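Local coordinates for protein NreA (Staphylococcus aureus subsp. aureus, PDB 6K2H) that probably senses nitrate through a GAF domain, binding the anion in a small internal pocket as part of a staphylococcal signalling system, at residues A[17-22]-A[120-125]; A[58-61]-A[66-69]; A[76-81]-A[131-136]; A[89-92]-A[96-99]. The protein carries 1 engineered substitution. One frame throughout, in Å; residues are numbered along the deposited sequence.

Contact 1: A[17-22]-A[120-125]; sequences DKIRKE and LLFGQR
Ile19 of helix 10-23 meets Phe122 of strand 115-124 where that helix packs on the antiparallel sheet of the GAF domain. The touch is purely apolar. The CG2 branch of Ile19 comes up to the edge of the Phe122 ring, in its plane, 3.7 Å from CZ, and the two side chains cross at about a right angle. The isoleucine does this because CG2 lies anti to the backbone N while CG1 takes the position beside it (chi1 -65°). Helix backbone adds a second point, Arg20 CA standing 4.3 Å from Phe122 CE1, again at the ring edge. A long flat ring suits this strand position, since it spans the distance to a helix whose Arg20 CA is 7.2 Å from Phe122 CA; the ring also stacks with Tyr25.

The polar groups turn elsewhere. Arg20 sends NE to Ser48 OG, which is also hydrogen-bonded to Asp17 OD1, and NH1 to Tyr25 O. Arg125 is salt-bridged to Glu100. Both guanidinium groups thus have partners, which probably eases the approach of their NH1 atoms, 6.5 Å apart.

With no hydrogen bond between the segments, shape and hydrophobicity join helix to strand, while marginal polar bonds probably help to set the helix.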
loop_
_atom_site.group_PDB
_atom_site.type_symbol
_atom_site.label_atom_id
_atom_site.label_comp_id
_atom_site.label_asym_id
_atom_site.label_seq_id
_atom_site.Cartn_x
_atom_site.Cartn_y
_atom_site.Cartn_z
ATOM N N ASP A 17 -4.066 0.958 12.137
ATOM C CA ASP A 17 -3.025 0.730 13.116
ATOM C C ASP A 17 -3.143 -0.639 13.785
ATOM O O ASP A 17 -2.126 -1.314 14.032
ATOM C CB ASP A 17 -3.067 1.769 14.228
ATOM C CG ASP A 17 -2.625 3.158 13.781
ATOM O OD1 ASP A 17 -1.792 3.339 12.888
ATOM O OD2 ASP A 17 -3.062 4.117 14.452
ATOM N N LYS A 18 -4.384 -1.020 14.072
ATOM C CA LYS A 18 -4.654 -2.288 14.740
ATOM C C LYS A 18 -4.200 -3.421 13.811
ATOM O O LYS A 18 -3.386 -4.233 14.253
ATOM C CB LYS A 18 -6.138 -2.426 15.049
ATOM C CG LYS A 18 -6.535 -3.681 15.835
ATOM C CD LYS A 18 -7.960 -4.094 15.480
ATOM C CE LYS A 18 -9.051 -3.526 16.376
ATOM N NZ LYS A 18 -9.658 -4.551 17.293
ATOM N N ILE A 19 -4.751 -3.460 12.588
ATOM C CA ILE A 19 -4.457 -4.497 11.559
ATOM C C ILE A 19 -2.965 -4.642 11.247
ATOM O O ILE A 19 -2.455 -5.759 11.157
ATOM C CB ILE A 19 -5.233 -4.274 10.245
ATOM C CG1 ILE A 19 -6.741 -4.438 10.516
ATOM C CG2 ILE A 19 -4.921 -5.354 9.194
ATOM C CD1 ILE A 19 -7.612 -4.204 9.300
ATOM N N ARG A 20 -2.283 -3.522 11.064
ATOM C CA ARG A 20 -0.849 -3.545 10.796
ATOM C C ARG A 20 -0.129 -4.346 11.919
ATOM O O ARG A 20 0.690 -5.248 11.671
ATOM C CB ARG A 20 -0.303 -2.128 10.711
ATOM C CG ARG A 20 1.187 -2.194 10.719
ATOM C CD ARG A 20 1.917 -0.921 10.636
ATOM N NE ARG A 20 1.876 -0.184 11.939
ATOM C CZ ARG A 20 2.702 -0.359 12.954
ATOM N NH1 ARG A 20 3.611 -1.321 12.952
ATOM N NH2 ARG A 20 2.589 0.437 14.007
ATOM N N LYS A 21 -0.432 -4.004 13.178
ATOM C CA LYS A 21 0.274 -4.592 14.297
ATOM C C LYS A 21 -0.109 -6.088 14.492
ATOM O O LYS A 21 0.785 -6.940 14.712
ATOM C CB LYS A 21 -0.018 -3.785 15.574
ATOM C CG LYS A 21 0.575 -2.369 15.537
ATOM C CD LYS A 21 0.324 -1.516 16.863
ATOM C CE LYS A 21 -0.662 -0.369 16.678
ATOM N NZ LYS A 21 -0.676 0.646 17.749
ATOM N N GLU A 22 -1.382 -6.368 14.389
ATOM C CA GLU A 22 -1.873 -7.745 14.511
ATOM C C GLU A 22 -1.319 -8.624 13.439
ATOM O O GLU A 22 -1.067 -9.821 13.713
ATOM C CB GLU A 22 -3.359 -7.814 14.416
ATOM C CG GLU A 22 -4.064 -7.306 15.664
ATOM C CD GLU A 22 -5.564 -7.350 15.554
ATOM O OE1 GLU A 22 -6.203 -7.162 16.621
ATOM O OE2 GLU A 22 -6.096 -7.552 14.423
ATOM N N LEU A 120 -4.666 -1.484 -0.040
ATOM C CA LEU A 120 -4.053 -1.693 1.259
ATOM C C LEU A 120 -2.651 -2.283 1.101
ATOM O O LEU A 120 -2.458 -3.378 0.498
ATOM C CB LEU A 120 -4.891 -2.632 2.104
ATOM C CG LEU A 120 -4.409 -3.116 3.411
ATOM C CD1 LEU A 120 -4.202 -1.980 4.390
ATOM C CD2 LEU A 120 -5.419 -4.125 4.009
ATOM N N LEU A 121 -1.673 -1.534 1.549
ATOM C CA LEU A 121 -0.244 -1.912 1.425
ATOM C C LEU A 121 0.283 -2.312 2.795
ATOM O O LEU A 121 0.019 -1.588 3.799
ATOM C CB LEU A 121 0.543 -0.767 0.856
ATOM C CG LEU A 121 2.054 -0.980 0.983
ATOM C CD1 LEU A 121 2.493 -2.030 0.078
ATOM C CD2 LEU A 121 2.804 0.337 0.708
ATOM N N PHE A 122 0.863 -3.525 2.875
ATOM C CA PHE A 122 1.602 -3.988 4.072
ATOM C C PHE A 122 3.069 -3.986 3.686
ATOM O O PHE A 122 3.467 -4.514 2.614
ATOM C CB PHE A 122 1.156 -5.406 4.474
ATOM C CG PHE A 122 -0.247 -5.463 5.022
ATOM C CD1 PHE A 122 -0.470 -5.036 6.329
ATOM C CD2 PHE A 122 -1.270 -6.030 4.317
ATOM C CE1 PHE A 122 -1.755 -5.119 6.872
ATOM C CE2 PHE A 122 -2.551 -6.141 4.860
ATOM C CZ PHE A 122 -2.781 -5.683 6.144
ATOM N N GLY A 123 3.894 -3.382 4.524
ATOM C CA GLY A 123 5.331 -3.335 4.260
ATOM C C GLY A 123 6.239 -3.771 5.401
ATOM O O GLY A 123 5.908 -3.525 6.553
ATOM N N GLN A 124 7.325 -4.455 5.083
ATOM C CA GLN A 124 8.372 -4.767 6.061
ATOM C C GLN A 124 9.589 -3.916 5.833
ATOM O O GLN A 124 9.893 -3.537 4.669
ATOM C CB GLN A 124 8.788 -6.239 6.006
ATOM C CG GLN A 124 7.640 -7.215 6.271
ATOM C CD GLN A 124 7.177 -7.264 7.700
ATOM O OE1 GLN A 124 6.978 -6.234 8.355
ATOM N NE2 GLN A 124 7.005 -8.485 8.227
ATOM N N ARG A 125 10.337 -3.706 6.917
ATOM C CA ARG A 125 11.638 -3.089 6.848
ATOM C C ARG A 125 12.700 -4.076 7.305
ATOM O O ARG A 125 12.413 -5.125 7.848
ATOM C CB ARG A 125 11.675 -1.855 7.770
ATOM C CG ARG A 125 10.705 -0.779 7.271
ATOM C CD ARG A 125 11.014 0.582 7.885
ATOM N NE ARG A 125 9.862 1.456 7.690
ATOM C CZ ARG A 125 8.828 1.572 8.526
ATOM N NH1 ARG A 125 8.789 0.917 9.693
ATOM N NH2 ARG A 125 7.806 2.321 8.155
#

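Contact 2: A[58-61]-A[66-69]; sequences IILR and LAGT. With EDO (1,2-ethanediol), chain B.
Gly68 offers its CA hydrogen to the carbonyl oxygen of Arg61, an unusual C-H...O contact (Gly68 CA to Arg61 O 3.6 Å, 149° at the hydrogen) that brings loop against helix. This is probably the rim of the GAF-domain ligand pocket, where the loop after strand 42-48 leads into helix 65-73. Glycine suits the place because its bare CA lets the carbonyl approach on the side where a CB would stand. Beside it, Leu60 reaches Ala67 with one methyl, CD1 lying 3.8 Å from Ala67 CB; alanine's single methyl lets the leucine branch come close to the helix. Both residues also pack on Trp44.

A molecule of 1,2-ethanediol, probably from the crystallisation liquor, is bound here. Its O2 lies near the first turn of the helix and accepts a nearly straight bond from Ala67 N (3.0 Å, 165°) and a weak, bent one from Leu66 N. Trp44 NE1 also bonds to the diol, whereas the approach of Ile96 N is doubtfully short. Backbone N-H groups at a helix start, joined by an indole N-H, would suit an anion, consistent with this being the nitrate site. Leu60, Leu66 and Ile58 line the apolar side, Leu60 CD1 lying 3.4 Å from diol O2.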
loop_
_atom_site.group_PDB
_atom_site.type_symbol
_atom_site.label_atom_id
_atom_site.label_comp_id
_atom_site.label_asym_id
_atom_site.label_seq_id
_atom_site.Cartn_x
_atom_site.Cartn_y
_atom_site.Cartn_z
ATOM N N ILE A 58 3.702 12.169 -2.205
ATOM C CA ILE A 58 3.632 11.228 -3.318
ATOM C C ILE A 58 2.326 11.406 -4.085
ATOM O O ILE A 58 1.198 11.394 -3.478
ATOM C CB ILE A 58 3.736 9.788 -2.767
ATOM C CG1 ILE A 58 5.151 9.595 -2.150
ATOM C CG2 ILE A 58 3.428 8.736 -3.845
ATOM C CD1 ILE A 58 5.308 8.325 -1.320
ATOM N N ILE A 59 2.448 11.547 -5.411
ATOM C CA ILE A 59 1.277 11.703 -6.262
ATOM C C ILE A 59 1.295 10.625 -7.290
ATOM O O ILE A 59 2.171 10.593 -8.158
ATOM C CB ILE A 59 1.273 13.100 -6.956
ATOM C CG1 ILE A 59 1.255 14.217 -5.924
ATOM C CG2 ILE A 59 0.033 13.274 -7.848
ATOM C CD1 ILE A 59 1.675 15.565 -6.477
ATOM N N LEU A 60 0.318 9.722 -7.256
ATOM C CA LEU A 60 0.321 8.608 -8.219
ATOM C C LEU A 60 -0.799 8.634 -9.223
ATOM O O LEU A 60 -1.818 9.180 -8.966
ATOM C CB LEU A 60 0.241 7.288 -7.504
ATOM C CG LEU A 60 1.343 7.009 -6.480
ATOM C CD1 LEU A 60 0.852 5.915 -5.548
ATOM C CD2 LEU A 60 2.632 6.711 -7.228
ATOM N N ARG A 61 -0.623 7.947 -10.353
ATOM C CA ARG A 61 -1.697 7.860 -11.372
ATOM C C ARG A 61 -2.075 6.421 -11.574
ATOM O O ARG A 61 -1.281 5.504 -11.309
ATOM C CB ARG A 61 -1.246 8.464 -12.705
ATOM C CG ARG A 61 -1.777 9.865 -13.009
ATOM C CD ARG A 61 -1.417 10.854 -11.929
ATOM N NE ARG A 61 -1.630 12.255 -12.294
ATOM C CZ ARG A 61 -2.813 12.869 -12.398
ATOM N NH1 ARG A 61 -2.836 14.161 -12.708
ATOM N NH2 ARG A 61 -3.971 12.229 -12.199
ATOM N N LEU A 66 2.835 0.917 -6.950
ATOM C CA LEU A 66 2.095 -0.160 -6.379
ATOM C C LEU A 66 0.605 0.152 -6.355
ATOM O O LEU A 66 -0.185 -0.693 -6.720
ATOM C CB LEU A 66 2.512 -0.459 -4.956
ATOM C CG LEU A 66 3.994 -0.876 -4.850
ATOM C CD1 LEU A 66 4.498 -0.595 -3.470
ATOM C CD2 LEU A 66 4.118 -2.333 -5.157
ATOM N N ALA A 67 0.239 1.308 -5.832
ATOM C CA ALA A 67 -1.182 1.631 -5.691
ATOM C C ALA A 67 -1.833 1.752 -7.085
ATOM O O ALA A 67 -2.936 1.233 -7.342
ATOM C CB ALA A 67 -1.376 2.897 -4.906
ATOM N N GLY A 68 -1.199 2.475 -7.985
ATOM C CA GLY A 68 -1.833 2.631 -9.297
ATOM C C GLY A 68 -1.956 1.373 -10.092
ATOM O O GLY A 68 -2.943 1.181 -10.831
ATOM N N THR A 69 -0.980 0.496 -9.967
ATOM C CA THR A 69 -1.043 -0.777 -10.668
ATOM C C THR A 69 -2.145 -1.661 -10.091
ATOM O O THR A 69 -2.920 -2.236 -10.827
ATOM C CB THR A 69 0.330 -1.478 -10.627
ATOM O OG1 THR A 69 1.342 -0.587 -11.164
ATOM C CG2 THR A 69 0.337 -2.759 -11.360
HETATM C C1 EDO B . 3.759 4.521 -4.299
HETATM O O1 EDO B . 4.448 4.876 -3.314
HETATM C C2 EDO B . 3.793 3.176 -4.591
HETATM O O2 EDO B . 2.649 3.081 -5.313
#

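Contact 3: A[76-81]-A[131-136]; sequences RMVIAN and PKIFDN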
loop_
_atom_site.group_PDB
_atom_site.type_symbol
_atom_site.label_atom_id
_atom_site.label_comp_id
_atom_site.label_asym_id
_atom_site.label_seq_id
_atom_site.Cartn_x
_atom_site.Cartn_y
_atom_site.Cartn_z
ATOM N N ARG A 76 -3.523 -8.379 -6.635
ATOM C CA ARG A 76 -2.482 -8.085 -5.604
ATOM C C ARG A 76 -1.099 -8.046 -6.250
ATOM O O ARG A 76 -0.842 -8.654 -7.317
ATOM C CB ARG A 76 -2.520 -9.053 -4.478
ATOM C CG ARG A 76 -2.290 -10.506 -4.865
ATOM C CD ARG A 76 -1.926 -11.271 -3.603
ATOM N NE ARG A 76 -2.149 -12.702 -3.739
ATOM C CZ ARG A 76 -1.437 -13.544 -4.463
ATOM N NH1 ARG A 76 -1.808 -14.828 -4.486
ATOM N NH2 ARG A 76 -0.367 -13.148 -5.168
ATOM N N MET A 77 -0.200 -7.319 -5.606
ATOM C CA MET A 77 1.220 -7.316 -5.993
ATOM C C MET A 77 2.020 -7.715 -4.799
ATOM O O MET A 77 1.783 -7.206 -3.695
ATOM C CB MET A 77 1.624 -5.912 -6.409
ATOM C CG MET A 77 0.993 -5.410 -7.659
ATOM S SD MET A 77 1.753 -3.850 -8.186
ATOM C CE MET A 77 3.494 -4.316 -8.167
ATOM N N VAL A 78 2.939 -8.640 -4.984
ATOM C CA VAL A 78 3.733 -9.154 -3.895
ATOM C C VAL A 78 5.170 -9.011 -4.275
ATOM O O VAL A 78 5.580 -9.464 -5.359
ATOM C CB VAL A 78 3.426 -10.613 -3.622
ATOM C CG1 VAL A 78 4.314 -11.132 -2.529
ATOM C CG2 VAL A 78 1.992 -10.848 -3.215
ATOM N N ILE A 79 5.935 -8.338 -3.439
ATOM C CA ILE A 79 7.386 -8.283 -3.612
ATOM C C ILE A 79 8.088 -8.830 -2.377
ATOM O O ILE A 79 8.145 -8.166 -1.323
ATOM C CB ILE A 79 7.851 -6.855 -3.943
ATOM C CG1 ILE A 79 7.019 -6.291 -5.077
ATOM C CG2 ILE A 79 9.345 -6.838 -4.156
ATOM C CD1 ILE A 79 7.329 -4.858 -5.377
ATOM N N ALA A 80 8.656 -10.040 -2.453
ATOM C CA ALA A 80 9.123 -10.718 -1.240
ATOM C C ALA A 80 10.447 -10.114 -0.757
ATOM O O ALA A 80 10.752 -10.235 0.395
ATOM C CB ALA A 80 9.302 -12.229 -1.469
ATOM N N ASN A 81 11.198 -9.542 -1.700
ATOM C CA ASN A 81 12.433 -8.824 -1.427
ATOM C C ASN A 81 12.669 -7.742 -2.455
ATOM O O ASN A 81 12.951 -7.997 -3.620
ATOM C CB ASN A 81 13.703 -9.726 -1.335
ATOM C CG ASN A 81 14.919 -8.908 -0.894
ATOM O OD1 ASN A 81 15.588 -8.275 -1.692
ATOM N ND2 ASN A 81 14.998 -8.675 0.411
ATOM N N PRO A 131 4.915 -12.144 6.606
ATOM C CA PRO A 131 4.475 -13.354 7.308
ATOM C C PRO A 131 3.609 -14.260 6.488
ATOM O O PRO A 131 3.781 -15.437 6.603
ATOM C CB PRO A 131 3.733 -12.815 8.540
ATOM C CG PRO A 131 4.247 -11.450 8.758
ATOM C CD PRO A 131 4.480 -10.950 7.303
ATOM N N LYS A 132 2.643 -13.706 5.736
ATOM C CA LYS A 132 1.584 -14.430 5.046
ATOM C C LYS A 132 0.991 -13.569 3.913
ATOM O O LYS A 132 0.818 -12.361 4.069
ATOM C CB LYS A 132 0.508 -14.717 6.074
ATOM C CG LYS A 132 -0.714 -15.331 5.556
ATOM C CD LYS A 132 -1.678 -15.669 6.716
ATOM C CE LYS A 132 -2.692 -16.584 6.180
ATOM N NZ LYS A 132 -3.576 -17.070 7.284
ATOM N N ILE A 133 0.697 -14.198 2.782
ATOM C CA ILE A 133 0.116 -13.516 1.596
ATOM C C ILE A 133 -1.406 -13.664 1.744
ATOM O O ILE A 133 -1.870 -14.786 1.895
ATOM C CB ILE A 133 0.596 -14.325 0.348
ATOM C CG1 ILE A 133 2.120 -14.278 0.304
ATOM C CG2 ILE A 133 0.039 -13.822 -0.960
ATOM C CD1 ILE A 133 2.684 -12.860 0.327
ATOM N N PHE A 134 -2.164 -12.570 1.711
ATOM C CA PHE A 134 -3.616 -12.572 1.745
ATOM C C PHE A 134 -4.274 -12.435 0.381
ATOM O O PHE A 134 -3.817 -11.681 -0.474
ATOM C CB PHE A 134 -4.118 -11.402 2.601
ATOM C CG PHE A 134 -3.590 -11.443 3.981
ATOM C CD1 PHE A 134 -3.837 -12.545 4.758
ATOM C CD2 PHE A 134 -2.836 -10.401 4.498
ATOM C CE1 PHE A 134 -3.344 -12.614 6.056
ATOM C CE2 PHE A 134 -2.343 -10.453 5.797
ATOM C CZ PHE A 134 -2.583 -11.576 6.566
ATOM N N ASP A 135 -5.370 -13.177 0.254
ATOM C CA ASP A 135 -6.301 -13.159 -0.872
ATOM C C ASP A 135 -7.283 -12.042 -0.710
ATOM O O ASP A 135 -7.356 -11.451 0.357
ATOM C CB ASP A 135 -7.174 -14.446 -0.842
ATOM C CG ASP A 135 -6.859 -15.373 -1.916
ATOM O OD1 ASP A 135 -7.269 -16.533 -1.769
ATOM O OD2 ASP A 135 -6.227 -14.970 -2.908
ATOM N N ASN A 136 -8.105 -11.838 -1.739
ATOM C CA ASN A 136 -9.282 -10.969 -1.643
ATOM C C ASN A 136 -10.249 -11.474 -0.599
ATOM O O ASN A 136 -10.817 -10.702 0.161
ATOM C CB ASN A 136 -10.048 -10.900 -2.982
ATOM C CG ASN A 136 -9.307 -10.146 -4.070
ATOM O OD1 ASN A 136 -8.659 -9.134 -3.827
ATOM N ND2 ASN A 136 -9.466 -10.615 -5.308
#
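Ile133 lies against both Arg76 and Val78 where the loop before helix 136-140 crosses a face of the GAF-domain sheet at edge strand 77-79, the face away from helix 65-73. The isoleucine serves both neighbours by using two branches. Its CD1 meets Val78 tip to tip, 3.7 Å from CG1, with CG2 of the valine only slightly farther. Its CG2 sits over one face of the Arg76 guanidinium, offset toward the rim and 3.7 Å from NE. The two side chains cross at about a right angle. The methyl lies on the weakly hydrated face of the guanidinium, so the N-H groups, which point along its plane, are not buried by that methyl.

Arg76 gets there by a less common start: its CG stands between the backbone N and the carbonyl carbon (chi1 60°), after which the chain runs extended to NE. Its CD also passes 3.7 Å from Phe134 O. Asp135 is near without touching, its OD2 4.7 Å from Arg76 NH1, and may add a mild electrostatic attraction.

Farther out, the strand is set by backbone bonds of Met77 with Ala107 and of Ile79 with Val105. Val78, beta-branched as suits a strand, also rests on Leu106, as does Phe134 from the loop. Both segments end at helix starts. Asn81 is an N-cap, and Asp135 occupies the N-cap position of helix 136-140. There the side chain of Asp135 makes no capping bond, but its backbone N is hydrogen-bonded to Asp138 OD2; at the other start, Asn81 OD1 accepts from Leu84 N.

Contact 4: A[89-92]-A[96-99]; sequences EEKI and ILLS. With EDO (1,2-ethanediol), chain B.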
loop_
_atom_site.group_PDB
_atom_site.type_symbol
_atom_site.label_atom_id
_atom_site.label_comp_id
_atom_site.label_asym_id
_atom_site.label_seq_id
_atom_site.Cartn_x
_atom_site.Cartn_y
_atom_site.Cartn_z
ATOM N N GLU A 89 16.882 1.678 -8.662
ATOM C CA GLU A 89 16.337 2.465 -9.728
ATOM C C GLU A 89 14.832 2.335 -9.954
ATOM O O GLU A 89 14.195 3.295 -10.248
ATOM C CB GLU A 89 17.057 2.039 -11.060
ATOM C CG GLU A 89 18.296 2.816 -11.436
ATOM C CD GLU A 89 18.811 2.447 -12.844
ATOM O OE1 GLU A 89 19.143 1.247 -13.064
ATOM O OE2 GLU A 89 18.884 3.346 -13.731
ATOM N N GLU A 90 14.275 1.113 -9.906
ATOM C CA GLU A 90 12.841 0.883 -10.094
ATOM C C GLU A 90 12.011 1.376 -8.942
ATOM O O GLU A 90 10.832 1.635 -9.108
ATOM C CB GLU A 90 12.542 -0.625 -10.250
ATOM C CG GLU A 90 13.111 -1.163 -11.533
ATOM C CD GLU A 90 12.717 -2.606 -11.837
ATOM O OE1 GLU A 90 13.637 -3.333 -12.233
ATOM O OE2 GLU A 90 11.540 -2.992 -11.662
ATOM N N LYS A 91 12.635 1.488 -7.778
ATOM C CA LYS A 91 11.929 2.007 -6.550
ATOM C C LYS A 91 11.329 3.325 -6.743
ATOM O O LYS A 91 10.370 3.666 -6.083
ATOM C CB LYS A 91 12.881 2.115 -5.322
ATOM C CG LYS A 91 13.256 0.789 -4.827
ATOM C CD LYS A 91 14.486 0.841 -3.951
ATOM C CE LYS A 91 14.221 0.577 -2.519
ATOM N NZ LYS A 91 15.520 0.564 -1.778
ATOM N N ILE A 92 11.920 4.147 -7.612
ATOM C CA ILE A 92 11.357 5.417 -7.871
ATOM C C ILE A 92 9.936 5.332 -8.483
ATOM O O ILE A 92 9.171 6.240 -8.261
ATOM C CB ILE A 92 12.378 6.306 -8.640
ATOM C CG1 ILE A 92 12.152 7.769 -8.365
ATOM C CG2 ILE A 92 12.321 6.010 -10.108
ATOM C CD1 ILE A 92 13.247 8.666 -8.935
ATOM N N ILE A 96 6.684 5.103 -2.300
ATOM C CA ILE A 96 6.576 4.753 -0.851
ATOM C C ILE A 96 7.666 3.783 -0.428
ATOM O O ILE A 96 8.142 3.766 0.698
ATOM C CB ILE A 96 5.156 4.214 -0.537
ATOM C CG1 ILE A 96 4.897 4.153 0.949
ATOM C CG2 ILE A 96 4.948 2.831 -1.132
ATOM C CD1 ILE A 96 4.770 5.469 1.567
ATOM N N LEU A 97 8.145 2.922 -1.340
ATOM C CA LEU A 97 9.304 2.102 -0.996
ATOM C C LEU A 97 10.592 2.873 -0.604
ATOM O O LEU A 97 11.323 2.424 0.205
ATOM C CB LEU A 97 9.683 1.214 -2.198
ATOM C CG LEU A 97 8.642 0.293 -2.742
ATOM C CD1 LEU A 97 9.198 -0.400 -3.991
ATOM C CD2 LEU A 97 8.238 -0.707 -1.757
ATOM N N LEU A 98 10.807 4.028 -1.205
ATOM C CA LEU A 98 11.927 4.890 -0.873
ATOM C C LEU A 98 11.701 5.631 0.451
ATOM O O LEU A 98 12.557 5.623 1.278
ATOM C CB LEU A 98 12.156 5.935 -1.950
ATOM C CG LEU A 98 12.672 5.404 -3.295
ATOM C CD1 LEU A 98 12.694 6.610 -4.224
ATOM C CD2 LEU A 98 14.069 4.875 -3.096
ATOM N N SER A 99 10.570 6.282 0.607
ATOM C CA SER A 99 10.356 7.159 1.771
ATOM C C SER A 99 10.254 6.333 3.040
ATOM O O SER A 99 10.687 6.800 4.091
ATOM C CB SER A 99 9.126 8.046 1.558
ATOM O OG SER A 99 7.860 7.384 1.659
HETATM C C1 EDO B . 3.759 4.521 -4.299
HETATM O O1 EDO B . 4.448 4.876 -3.314
HETATM C C2 EDO B . 3.793 3.176 -4.591
HETATM O O2 EDO B . 2.649 3.081 -5.313
#
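Lys91 lays its aliphatic chain across Leu97 and Leu98, the largest single share of this contact between two short helical turns. From the backbone, CB meets Leu98 first, 3.7 Å from its CD2, and also lies near Leu98 CG. The next atom, CG, anti to the carbonyl carbon (chi1 -70°), faces Leu97 and comes to 4.3 Å from its CD1. CD returns to Leu98, 4.1 Å from CD2, and CE passes the same methyl at 4.3 Å. The chain bends at chi3 (110°), and NZ ends farther off, 4.7 Å from Leu98 CD2. A lysine suits such a partly exposed place: CB and CD pack on Leu98, with CG and CE more loosely placed, while the amine is carried beyond them.

Ile92 supplies the other flank, its CA 4.1 Å from Leu98 CD1 and its CG1 somewhat more loosely placed by the same methyl. Leu98 is thus straddled by two successive residues, one methyl for each.

Helix 96-99 has a buried side as well. Leu97 packs on Leu86 and Leu102, and Ile96 on Phe55. The contact therefore lies at the periphery, where the turn after helix 87-90 covers helix 96-99, just ahead of strand 104-112.

All four contacts belong to one GAF domain built round a five-stranded antiparallel sheet. Contacts 1 and 2 lie on opposite sides of the chain's centre, about 18 Å between their centres. Contacts 1 and 3 are about 12 Å apart and interleave along the chain; both reach the sheet and meet through Phe122 and Phe134, tying helix 10-23 and the C-terminal loop to it. Contacts 2 and 4, also about 12 Å apart, follow one another in the chain, and both border the bound diol, which may mark the nitrate pocket. Leu66 packs on Met77, joining contact 2 to contact 3, and Leu121 on Ile96 links contacts 1 and 4 through the core.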